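Rutinosidase (Aspergillus niger, PDB 6I1A) cleaves the glycosidic bond of rutinosides as a secreted glycoside hydrolase of family 5, and probably also acts on beta-1,3-glucans. Local coordinates at residues I192-T200 against A210-V219; S244-E252 against E290-V299. All coordinates share one frame; numbering follows the deposited sequence.

Interaction 1 of 2, residues I192-T200 against A210-V219. With NAG (2-acetamido-2-deoxy-beta-D-glucopyranose), chain F; EDO (1,2-ethanediol), chain K; EDO (1,2-ethanediol), chain O.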
loop_
_atom_site.group_PDB
_atom_site.type_symbol
_atom_site.label_atom_id
_atom_site.label_comp_id
_atom_site.label_asym_id
_atom_site.label_seq_id
_atom_site.Cartn_x
_atom_site.Cartn_y
_atom_site.Cartn_z
ATOM N N ILE A 192 -0.564 4.638 -23.550
ATOM C CA ILE A 192 -0.717 3.340 -22.860
ATOM C C ILE A 192 -1.590 3.569 -21.628
ATOM O O ILE A 192 -1.655 4.706 -21.119
ATOM C CB ILE A 192 0.663 2.723 -22.492
ATOM C CG1 ILE A 192 0.584 1.203 -22.243
ATOM C CG2 ILE A 192 1.325 3.445 -21.342
ATOM C CD1 ILE A 192 1.964 0.523 -22.353
ATOM N N ASN A 193 -2.202 2.477 -21.160
ATOM C CA ASN A 193 -3.059 2.518 -19.951
ATOM C C ASN A 193 -2.789 1.301 -19.100
ATOM O O ASN A 193 -2.919 0.158 -19.582
ATOM C CB ASN A 193 -4.517 2.541 -20.366
ATOM C CG ASN A 193 -5.417 2.617 -19.152
ATOM O OD1 ASN A 193 -5.559 3.690 -18.572
ATOM N ND2 ASN A 193 -6.021 1.484 -18.770
ATOM N N GLU A 194 -2.369 1.495 -17.843
ATOM C CA GLU A 194 -2.220 0.449 -16.820
ATOM C C GLU A 194 -1.452 -0.771 -17.340
ATOM O O GLU A 194 -1.893 -1.914 -17.163
ATOM C CB GLU A 194 -3.579 0.088 -16.220
ATOM C CG GLU A 194 -4.237 1.227 -15.507
ATOM C CD GLU A 194 -5.582 0.856 -14.888
ATOM O OE1 GLU A 194 -5.987 -0.322 -14.872
ATOM O OE2 GLU A 194 -6.189 1.802 -14.238
ATOM N N PRO A 195 -0.225 -0.574 -17.873
ATOM C CA PRO A 195 0.605 -1.734 -18.183
ATOM C C PRO A 195 0.959 -2.470 -16.890
ATOM O O PRO A 195 1.284 -1.837 -15.863
ATOM C CB PRO A 195 1.851 -1.103 -18.853
ATOM C CG PRO A 195 1.910 0.296 -18.252
ATOM C CD PRO A 195 0.472 0.697 -18.073
ATOM N N ALA A 196 0.957 -3.796 -16.917
ATOM C CA ALA A 196 1.252 -4.628 -15.736
ATOM C C ALA A 196 1.709 -5.993 -16.212
ATOM O O ALA A 196 0.981 -6.608 -16.978
ATOM C CB ALA A 196 0.049 -4.702 -14.860
ATOM N N ASP A 197 2.882 -6.420 -15.732
ATOM C CA ASP A 197 3.442 -7.730 -16.093
ATOM C C ASP A 197 3.472 -8.668 -14.911
ATOM O O ASP A 197 4.029 -9.808 -15.076
ATOM C CB ASP A 197 4.841 -7.634 -16.699
ATOM C CG ASP A 197 5.866 -7.171 -15.719
ATOM O OD1 ASP A 197 5.488 -6.542 -14.730
ATOM O OD2 ASP A 197 7.085 -7.408 -15.953
ATOM N N ASN A 198 2.988 -8.287 -13.724
ATOM C CA ASN A 198 3.149 -9.136 -12.509
ATOM C C ASN A 198 1.821 -9.298 -11.803
ATOM O O ASN A 198 1.825 -9.551 -10.560
ATOM C CB ASN A 198 4.189 -8.582 -11.580
ATOM C CG ASN A 198 4.601 -9.575 -10.525
ATOM O OD1 ASN A 198 4.731 -10.767 -10.812
ATOM N ND2 ASN A 198 4.764 -9.085 -9.278
ATOM N N ASN A 199 0.705 -9.264 -12.508
ATOM C CA ASN A 199 -0.651 -9.304 -11.918
ATOM C C ASN A 199 -1.375 -10.630 -12.193
ATOM O O ASN A 199 -2.617 -10.637 -12.173
ATOM C CB ASN A 199 -1.459 -8.088 -12.359
ATOM C CG ASN A 199 -1.678 -8.038 -13.862
ATOM O OD1 ASN A 199 -0.697 -8.191 -14.586
ATOM N ND2 ASN A 199 -2.902 -7.816 -14.271
ATOM N N THR A 200 -0.656 -11.740 -12.296
ATOM C CA THR A 200 -1.369 -13.041 -12.385
ATOM C C THR A 200 -2.145 -13.280 -11.090
ATOM O O THR A 200 -3.264 -13.799 -11.184
ATOM C CB THR A 200 -0.443 -14.200 -12.674
ATOM O OG1 THR A 200 0.528 -14.263 -11.655
ATOM C CG2 THR A 200 0.287 -14.026 -13.975
ATOM N N ALA A 210 2.514 -4.490 -9.350
ATOM C CA ALA A 210 1.881 -4.987 -10.592
ATOM C C ALA A 210 2.853 -4.891 -11.765
ATOM O O ALA A 210 2.597 -5.576 -12.778
ATOM C CB ALA A 210 0.675 -4.166 -10.874
ATOM N N LEU A 211 3.926 -4.157 -11.668
ATOM C CA LEU A 211 4.900 -3.955 -12.779
ATOM C C LEU A 211 6.306 -4.169 -12.252
ATOM O O LEU A 211 6.722 -3.430 -11.323
ATOM C CB LEU A 211 4.677 -2.569 -13.393
ATOM C CG LEU A 211 5.565 -2.211 -14.609
ATOM C CD1 LEU A 211 5.192 -3.086 -15.831
ATOM C CD2 LEU A 211 5.443 -0.738 -14.955
ATOM N N THR A 212 6.999 -5.148 -12.803
ATOM C CA THR A 212 8.410 -5.425 -12.434
ATOM C C THR A 212 9.353 -4.403 -13.067
ATOM O O THR A 212 8.983 -3.677 -13.981
ATOM C CB THR A 212 8.867 -6.831 -12.822
ATOM O OG1 THR A 212 9.022 -6.877 -14.251
ATOM C CG2 THR A 212 7.880 -7.881 -12.388
ATOM N N ASP A 213 10.597 -4.315 -12.564
ATOM C CA ASP A 213 11.595 -3.443 -13.198
ATOM C C ASP A 213 11.837 -3.858 -14.649
ATOM O O ASP A 213 12.006 -2.976 -15.513
ATOM C CB ASP A 213 12.917 -3.470 -12.409
ATOM C CG ASP A 213 12.964 -2.527 -11.198
ATOM O OD1 ASP A 213 12.147 -1.526 -11.055
ATOM O OD2 ASP A 213 13.848 -2.779 -10.362
ATOM N N HIS A 214 11.824 -5.150 -14.947
ATOM C CA HIS A 214 11.999 -5.639 -16.326
ATOM C C HIS A 214 10.839 -5.112 -17.202
ATOM O O HIS A 214 11.074 -4.616 -18.307
ATOM C CB HIS A 214 12.007 -7.163 -16.271
ATOM C CG HIS A 214 12.388 -7.888 -17.499
ATOM N ND1 HIS A 214 11.523 -8.804 -18.111
ATOM C CD2 HIS A 214 13.542 -7.908 -18.205
ATOM C CE1 HIS A 214 12.139 -9.340 -19.157
ATOM N NE2 HIS A 214 13.360 -8.770 -19.272
ATOM N N GLY A 215 9.596 -5.293 -16.752
ATOM C CA GLY A 215 8.462 -4.766 -17.510
ATOM C C GLY A 215 8.518 -3.273 -17.616
ATOM O O GLY A 215 8.187 -2.735 -18.673
ATOM N N ALA A 216 8.901 -2.581 -16.549
ATOM C CA ALA A 216 9.001 -1.118 -16.561
ATOM C C ALA A 216 10.027 -0.633 -17.580
ATOM O O ALA A 216 9.808 0.414 -18.251
ATOM C CB ALA A 216 9.361 -0.614 -15.212
ATOM N N ALA A 217 11.109 -1.374 -17.814
ATOM C CA ALA A 217 12.108 -0.987 -18.829
ATOM C C ALA A 217 11.479 -1.054 -20.218
ATOM O O ALA A 217 11.811 -0.198 -21.073
ATOM C CB ALA A 217 13.340 -1.897 -18.725
ATOM N N TRP A 218 10.622 -2.032 -20.495
ATOM C CA TRP A 218 9.989 -2.131 -21.820
ATOM C C TRP A 218 9.005 -0.963 -21.947
ATOM O O TRP A 218 8.891 -0.352 -22.999
ATOM C CB TRP A 218 9.327 -3.498 -22.024
ATOM C CG TRP A 218 8.954 -3.712 -23.430
ATOM C CD1 TRP A 218 7.730 -3.562 -23.998
ATOM C CD2 TRP A 218 9.847 -4.046 -24.497
ATOM N NE1 TRP A 218 7.783 -3.825 -25.331
ATOM C CE2 TRP A 218 9.075 -4.131 -25.674
ATOM C CE3 TRP A 218 11.205 -4.370 -24.558
ATOM C CZ2 TRP A 218 9.604 -4.460 -26.910
ATOM C CZ3 TRP A 218 11.716 -4.702 -25.788
ATOM C CH2 TRP A 218 10.938 -4.756 -26.938
ATOM N N VAL A 219 8.226 -0.691 -20.892
ATOM C CA VAL A 219 7.305 0.455 -20.953
ATOM C C VAL A 219 8.109 1.717 -21.246
ATOM O O VAL A 219 7.653 2.566 -22.041
ATOM C CB VAL A 219 6.511 0.581 -19.641
ATOM C CG1 VAL A 219 5.758 1.895 -19.614
ATOM C CG2 VAL A 219 5.578 -0.619 -19.480
HETATM C C1 NAG F . 5.114 -10.001 -8.200
HETATM C C2 NAG F . 6.137 -9.373 -7.241
HETATM C C3 NAG F . 6.290 -10.343 -6.014
HETATM C C4 NAG F . 4.951 -10.628 -5.379
HETATM C C5 NAG F . 4.038 -11.247 -6.415
HETATM C C6 NAG F . 2.675 -11.549 -5.868
HETATM C C7 NAG F . 7.837 -7.945 -8.235
HETATM C C8 NAG F . 9.230 -7.893 -8.832
HETATM N N2 NAG F . 7.396 -9.138 -7.905
HETATM O O3 NAG F . 7.114 -9.664 -5.034
HETATM O O4 NAG F . 5.148 -11.660 -4.360
HETATM O O5 NAG F . 3.910 -10.267 -7.497
HETATM O O6 NAG F . 1.890 -12.339 -6.763
HETATM O O7 NAG F . 7.140 -6.923 -8.136
HETATM C C1 EDO K . -8.680 -1.031 -12.869
HETATM O O1 EDO K . -8.420 -0.831 -14.229
HETATM C C2 EDO K . -8.669 0.273 -12.151
HETATM O O2 EDO K . -7.336 0.836 -11.989
HETATM C C1 EDO O . -6.309 -11.873 -15.571
HETATM O O1 EDO O . -7.167 -12.508 -14.617
HETATM C C2 EDO O . -5.269 -11.169 -14.785
HETATM O O2 EDO O . -4.631 -11.971 -13.798
#
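The carboxylate of Asp197 straddles Thr212. OD1 accepts the backbone N of Thr212 at 2.8 Å, nearly straight at 169°, while OD2 takes the proton of Thr212 OG1 at 2.6 Å. Each oxygen uses its syn lone pair; CG lies between the backbone N and the carbonyl carbon (chi1 67°), and the two side chains cross at about a right angle. Thr212 OG1 in turn accepts Gly215 N at 3.0 Å, the N-cap bond of helix 213-233, so this hydroxyl both receives and gives a proton. One residue along, Asn198 N donates a hydrogen bond to Ala210 O at 2.9 Å. Further back, Pro195 CB packs on Val219 CG2 at 3.8 Å, and the methyls of Ala196 and Ala210 meet, CB to CB, at 4.1 Å. Asn198 ND2 is covalently linked to C1 of the glycan and hydrogen-bonded to Leu209 O; the acetyl methyl C8 of the sugar approaches Thr212 CG2 to 3.8 Å. The loop, which follows strand 187-190, carries the Asn-Glu-Pro sequence found at this place in family 5 and leads to the glycosylated Asn198. With two donors on its oxygens and a helix N-terminus beside it, Asp197 is probably stabilised as the anion.

Interaction 2 of 2, residues S244-E252 against E290-V299; sequences SFKYPQYWE and EKSGTGKFPV. With EDO (1,2-ethanediol), chain H; EDO (1,2-ethanediol), chain P.
Glu252, in the short, weakly bonded helix at about 248-252, reaches across to Thr294 and Lys296 in the loop that joins helix 280-290 to strand 299-308 of this TIM barrel. Beyond CB, its CG lies 3.3 Å from the oxygen of a water that also meets OE2. The chain continues extended (chi2 179°), bringing CD to 4.1 Å from Lys296 CB and the carboxylate up to Thr294. There OE1 accepts the hydroxyl OG1 of Thr294 at 2.7 Å, on its syn side but 29° out of the carboxylate plane. OE2 takes the backbone N of Thr294 on its syn lone pair at 2.8 Å, almost in line at 169°. The water donates to Glu252 OE2 at 2.6 Å and accepts Phe297 N, gripping a second loop peptide. The backbone O of Glu252 receives Lys296 NZ, which also bonds to Phe255 O, and faces the edge of the Phe297 ring. At the other end of the contact Pro248 lies against Lys291 O and Gly293. Lys291 CG passes obliquely by the Tyr247 ring, 3.9 Å from CE1, and its chain ends in a salt bridge with Asp287. Gln249, bent at chi2, donates from NE2 to Glu290 O at 3.3 Å; an ethanediol, probably from the crystallisation liquor, spans the same two groups, taking a bond from NE2 on its O2 and giving one from its O1 to that carbonyl.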
loop_
_atom_site.group_PDB
_atom_site.type_symbol
_atom_site.label_atom_id
_atom_site.label_comp_id
_atom_site.label_asym_id
_atom_site.label_seq_id
_atom_site.Cartn_x
_atom_site.Cartn_y
_atom_site.Cartn_z
ATOM N N SER A 244 1.519 2.944 -14.907
ATOM C CA SER A 244 0.994 1.835 -14.084
ATOM C C SER A 244 0.618 2.427 -12.721
ATOM O O SER A 244 0.082 3.527 -12.638
ATOM C CB SER A 244 1.983 0.681 -14.041
ATOM O OG SER A 244 1.400 -0.511 -13.527
ATOM N N PHE A 245 0.947 1.726 -11.646
ATOM C CA PHE A 245 0.638 2.141 -10.263
ATOM C C PHE A 245 1.927 2.396 -9.538
ATOM O O PHE A 245 1.915 2.416 -8.302
ATOM C CB PHE A 245 -0.250 1.098 -9.582
ATOM C CG PHE A 245 -1.478 0.752 -10.378
ATOM C CD1 PHE A 245 -2.562 1.634 -10.419
ATOM C CD2 PHE A 245 -1.513 -0.391 -11.133
ATOM C CE1 PHE A 245 -3.674 1.303 -11.209
ATOM C CE2 PHE A 245 -2.598 -0.715 -11.911
ATOM C CZ PHE A 245 -3.667 0.129 -11.954
ATOM N N LYS A 246 3.023 2.677 -10.241
ATOM C CA LYS A 246 4.256 3.189 -9.607
ATOM C C LYS A 246 3.999 4.618 -9.147
ATOM O O LYS A 246 3.200 5.387 -9.788
ATOM C CB LYS A 246 5.397 3.233 -10.632
ATOM C CG LYS A 246 5.698 1.921 -11.225
ATOM C CD LYS A 246 6.117 0.903 -10.262
ATOM C CE LYS A 246 7.077 -0.139 -10.764
ATOM N NZ LYS A 246 7.388 -1.108 -9.665
ATOM N N TYR A 247 4.653 5.023 -8.092
ATOM C CA TYR A 247 4.637 6.467 -7.742
ATOM C C TYR A 247 5.280 7.248 -8.878
ATOM O O TYR A 247 6.201 6.751 -9.513
ATOM C CB TYR A 247 5.339 6.590 -6.408
ATOM C CG TYR A 247 4.588 5.775 -5.380
ATOM C CD1 TYR A 247 3.236 5.430 -5.578
ATOM C CD2 TYR A 247 5.261 5.125 -4.398
ATOM C CE1 TYR A 247 2.563 4.575 -4.700
ATOM C CE2 TYR A 247 4.597 4.325 -3.481
ATOM C CZ TYR A 247 3.253 4.051 -3.616
ATOM O OH TYR A 247 2.677 3.162 -2.733
ATOM N N PRO A 248 4.793 8.474 -9.225
ATOM C CA PRO A 248 5.411 9.256 -10.282
ATOM C C PRO A 248 6.911 9.388 -10.063
ATOM O O PRO A 248 7.653 9.417 -11.045
ATOM C CB PRO A 248 4.679 10.615 -10.214
ATOM C CG PRO A 248 3.308 10.249 -9.644
ATOM C CD PRO A 248 3.583 9.131 -8.685
ATOM N N GLN A 249 7.363 9.515 -8.801
ATOM C CA GLN A 249 8.782 9.611 -8.446
ATOM C C GLN A 249 9.605 8.500 -9.092
ATOM O O GLN A 249 10.789 8.671 -9.392
ATOM C CB GLN A 249 8.964 9.523 -6.912
ATOM C CG GLN A 249 7.959 10.322 -6.055
ATOM C CD GLN A 249 6.554 9.834 -5.791
ATOM O OE1 GLN A 249 5.601 10.166 -6.487
ATOM N NE2 GLN A 249 6.272 9.293 -4.594
ATOM N N TYR A 250 9.013 7.307 -9.296
ATOM C CA TYR A 250 9.702 6.163 -9.894
ATOM C C TYR A 250 10.191 6.508 -11.279
ATOM O O TYR A 250 11.250 5.988 -11.709
ATOM C CB TYR A 250 8.779 4.941 -9.952
ATOM C CG TYR A 250 9.345 3.710 -10.584
ATOM C CD1 TYR A 250 9.994 2.759 -9.835
ATOM C CD2 TYR A 250 9.145 3.417 -11.942
ATOM C CE1 TYR A 250 10.519 1.621 -10.417
ATOM C CE2 TYR A 250 9.608 2.268 -12.513
ATOM C CZ TYR A 250 10.346 1.386 -11.767
ATOM O OH TYR A 250 10.767 0.261 -12.374
ATOM N N TRP A 251 9.399 7.277 -12.034
ATOM C CA TRP A 251 9.683 7.536 -13.456
ATOM C C TRP A 251 10.366 8.893 -13.679
ATOM O O TRP A 251 10.846 9.146 -14.760
ATOM C CB TRP A 251 8.373 7.537 -14.276
ATOM C CG TRP A 251 7.542 6.299 -14.176
ATOM C CD1 TRP A 251 6.379 6.121 -13.492
ATOM C CD2 TRP A 251 7.736 5.092 -14.928
ATOM N NE1 TRP A 251 5.881 4.852 -13.710
ATOM C CE2 TRP A 251 6.683 4.214 -14.607
ATOM C CE3 TRP A 251 8.765 4.672 -15.785
ATOM C CZ2 TRP A 251 6.592 2.943 -15.156
ATOM C CZ3 TRP A 251 8.650 3.414 -16.329
ATOM C CH2 TRP A 251 7.591 2.566 -16.027
ATOM N N GLU A 252 10.312 9.777 -12.697
ATOM C CA GLU A 252 10.798 11.193 -12.841
ATOM C C GLU A 252 12.222 11.300 -13.404
ATOM O O GLU A 252 12.416 12.199 -14.283
ATOM C CB GLU A 252 10.772 11.899 -11.471
ATOM C CG GLU A 252 9.407 12.388 -11.155
ATOM C CD GLU A 252 9.338 13.079 -9.802
ATOM O OE1 GLU A 252 10.390 13.328 -9.215
ATOM O OE2 GLU A 252 8.231 13.409 -9.412
ATOM N N GLU A 290 1.011 11.601 -1.102
ATOM C CA GLU A 290 2.185 10.703 -1.278
ATOM C C GLU A 290 2.369 10.292 -2.725
ATOM O O GLU A 290 3.465 9.711 -3.010
ATOM C CB GLU A 290 2.027 9.453 -0.418
ATOM C CG GLU A 290 1.586 9.713 0.999
ATOM C CD GLU A 290 2.424 10.686 1.807
ATOM O OE1 GLU A 290 3.582 11.012 1.440
ATOM O OE2 GLU A 290 1.905 11.189 2.864
ATOM N N LYS A 291 1.398 10.485 -3.623
ATOM C CA LYS A 291 1.450 9.884 -4.974
ATOM C C LYS A 291 1.314 10.978 -6.033
ATOM O O LYS A 291 0.711 10.672 -7.102
ATOM C CB LYS A 291 0.377 8.795 -5.135
ATOM C CG LYS A 291 0.443 7.731 -4.051
ATOM C CD LYS A 291 -0.679 6.689 -4.137
ATOM C CE LYS A 291 -0.668 5.760 -2.956
ATOM N NZ LYS A 291 -1.796 4.791 -2.925
ATOM N N SER A 292 1.810 12.183 -5.800
ATOM C CA SER A 292 1.738 13.315 -6.763
ATOM C C SER A 292 3.127 13.704 -7.291
ATOM O O SER A 292 3.184 14.746 -7.929
ATOM C CB SER A 292 1.048 14.475 -6.187
ATOM O OG SER A 292 -0.280 14.151 -5.750
ATOM N N GLY A 293 4.134 12.879 -7.056
ATOM C CA GLY A 293 5.499 13.207 -7.521
ATOM C C GLY A 293 6.140 14.321 -6.724
ATOM O O GLY A 293 5.586 14.773 -5.711
ATOM N N THR A 294 7.319 14.770 -7.169
ATOM C CA THR A 294 8.110 15.806 -6.456
ATOM C C THR A 294 7.858 17.172 -7.067
ATOM O O THR A 294 8.409 18.185 -6.512
ATOM C CB THR A 294 9.613 15.513 -6.540
ATOM O OG1 THR A 294 9.960 15.618 -7.928
ATOM C CG2 THR A 294 9.973 14.216 -5.864
ATOM N N GLY A 295 7.043 17.311 -8.095
ATOM C CA GLY A 295 6.836 18.539 -8.852
ATOM C C GLY A 295 7.677 18.648 -10.125
ATOM O O GLY A 295 7.517 19.620 -10.881
ATOM N N LYS A 296 8.491 17.633 -10.422
ATOM C CA LYS A 296 9.338 17.725 -11.626
ATOM C C LYS A 296 8.430 17.838 -12.857
ATOM O O LYS A 296 8.689 18.613 -13.764
ATOM C CB LYS A 296 10.253 16.519 -11.781
ATOM C CG LYS A 296 11.182 16.638 -12.972
ATOM C CD LYS A 296 12.176 15.539 -13.035
ATOM C CE LYS A 296 13.131 15.706 -14.210
ATOM N NZ LYS A 296 14.083 14.554 -14.309
ATOM N N PHE A 297 7.403 16.955 -12.932
ATOM C CA PHE A 297 6.354 16.999 -13.954
ATOM C C PHE A 297 4.956 17.170 -13.334
ATOM O O PHE A 297 4.704 16.770 -12.201
ATOM C CB PHE A 297 6.370 15.694 -14.753
ATOM C CG PHE A 297 7.661 15.499 -15.541
ATOM C CD1 PHE A 297 7.845 16.220 -16.695
ATOM C CD2 PHE A 297 8.627 14.622 -15.094
ATOM C CE1 PHE A 297 9.039 16.109 -17.393
ATOM C CE2 PHE A 297 9.827 14.490 -15.811
ATOM C CZ PHE A 297 10.008 15.230 -16.942
ATOM N N PRO A 298 4.034 17.710 -14.146
ATOM C CA PRO A 298 2.652 17.847 -13.695
ATOM C C PRO A 298 1.991 16.465 -13.672
ATOM O O PRO A 298 2.393 15.523 -14.388
ATOM C CB PRO A 298 1.998 18.765 -14.685
ATOM C CG PRO A 298 2.843 18.604 -15.961
ATOM C CD PRO A 298 4.224 18.325 -15.447
ATOM N N VAL A 299 0.937 16.343 -12.843
ATOM C CA VAL A 299 0.148 15.122 -12.641
ATOM C C VAL A 299 -1.323 15.458 -12.876
ATOM O O VAL A 299 -1.807 16.484 -12.436
ATOM C CB VAL A 299 0.370 14.557 -11.236
ATOM C CG1 VAL A 299 -0.569 13.382 -10.893
ATOM C CG2 VAL A 299 1.829 14.138 -11.074
HETATM C C1 EDO H . 3.119 7.603 -12.432
HETATM O O1 EDO H . 3.682 6.373 -12.089
HETATM C C2 EDO H . 1.700 7.384 -12.755
HETATM O O2 EDO H . 1.435 7.731 -14.025
HETATM C C1 EDO P . 5.707 7.758 -1.046
HETATM O O1 EDO P . 5.607 9.178 -1.328
HETATM C C2 EDO P . 7.081 7.298 -1.371
HETATM O O2 EDO P . 7.660 7.956 -2.506
HETATM O O HOH W 1 6.870 14.508 -11.383
#

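Both interactions turn on an acidic side chain holding a threonine by backbone N and hydroxyl. In the largely buried interaction 1 the Thr212 hydroxyl also caps helix 213-233; in the partly buried interaction 2 Thr294 lies in the loop before strand 299-308, and its acid takes a water as well. Their centres are about 16 Å apart. Ser244 OG probably bonds to Pro195 O, Tyr250 OH probably to Asp213 OD1, and Trp251 lies against Leu211 and Val219. Segment 244-252 therefore packs against both 210-219 and 290-299. Interaction 2 makes salt bridges to the second subunit (Lys246 to Asp274 and Glu290 to Arg289 of that chain), whereas interaction 1 offers it only the packing of Asp213 on its Tyr310.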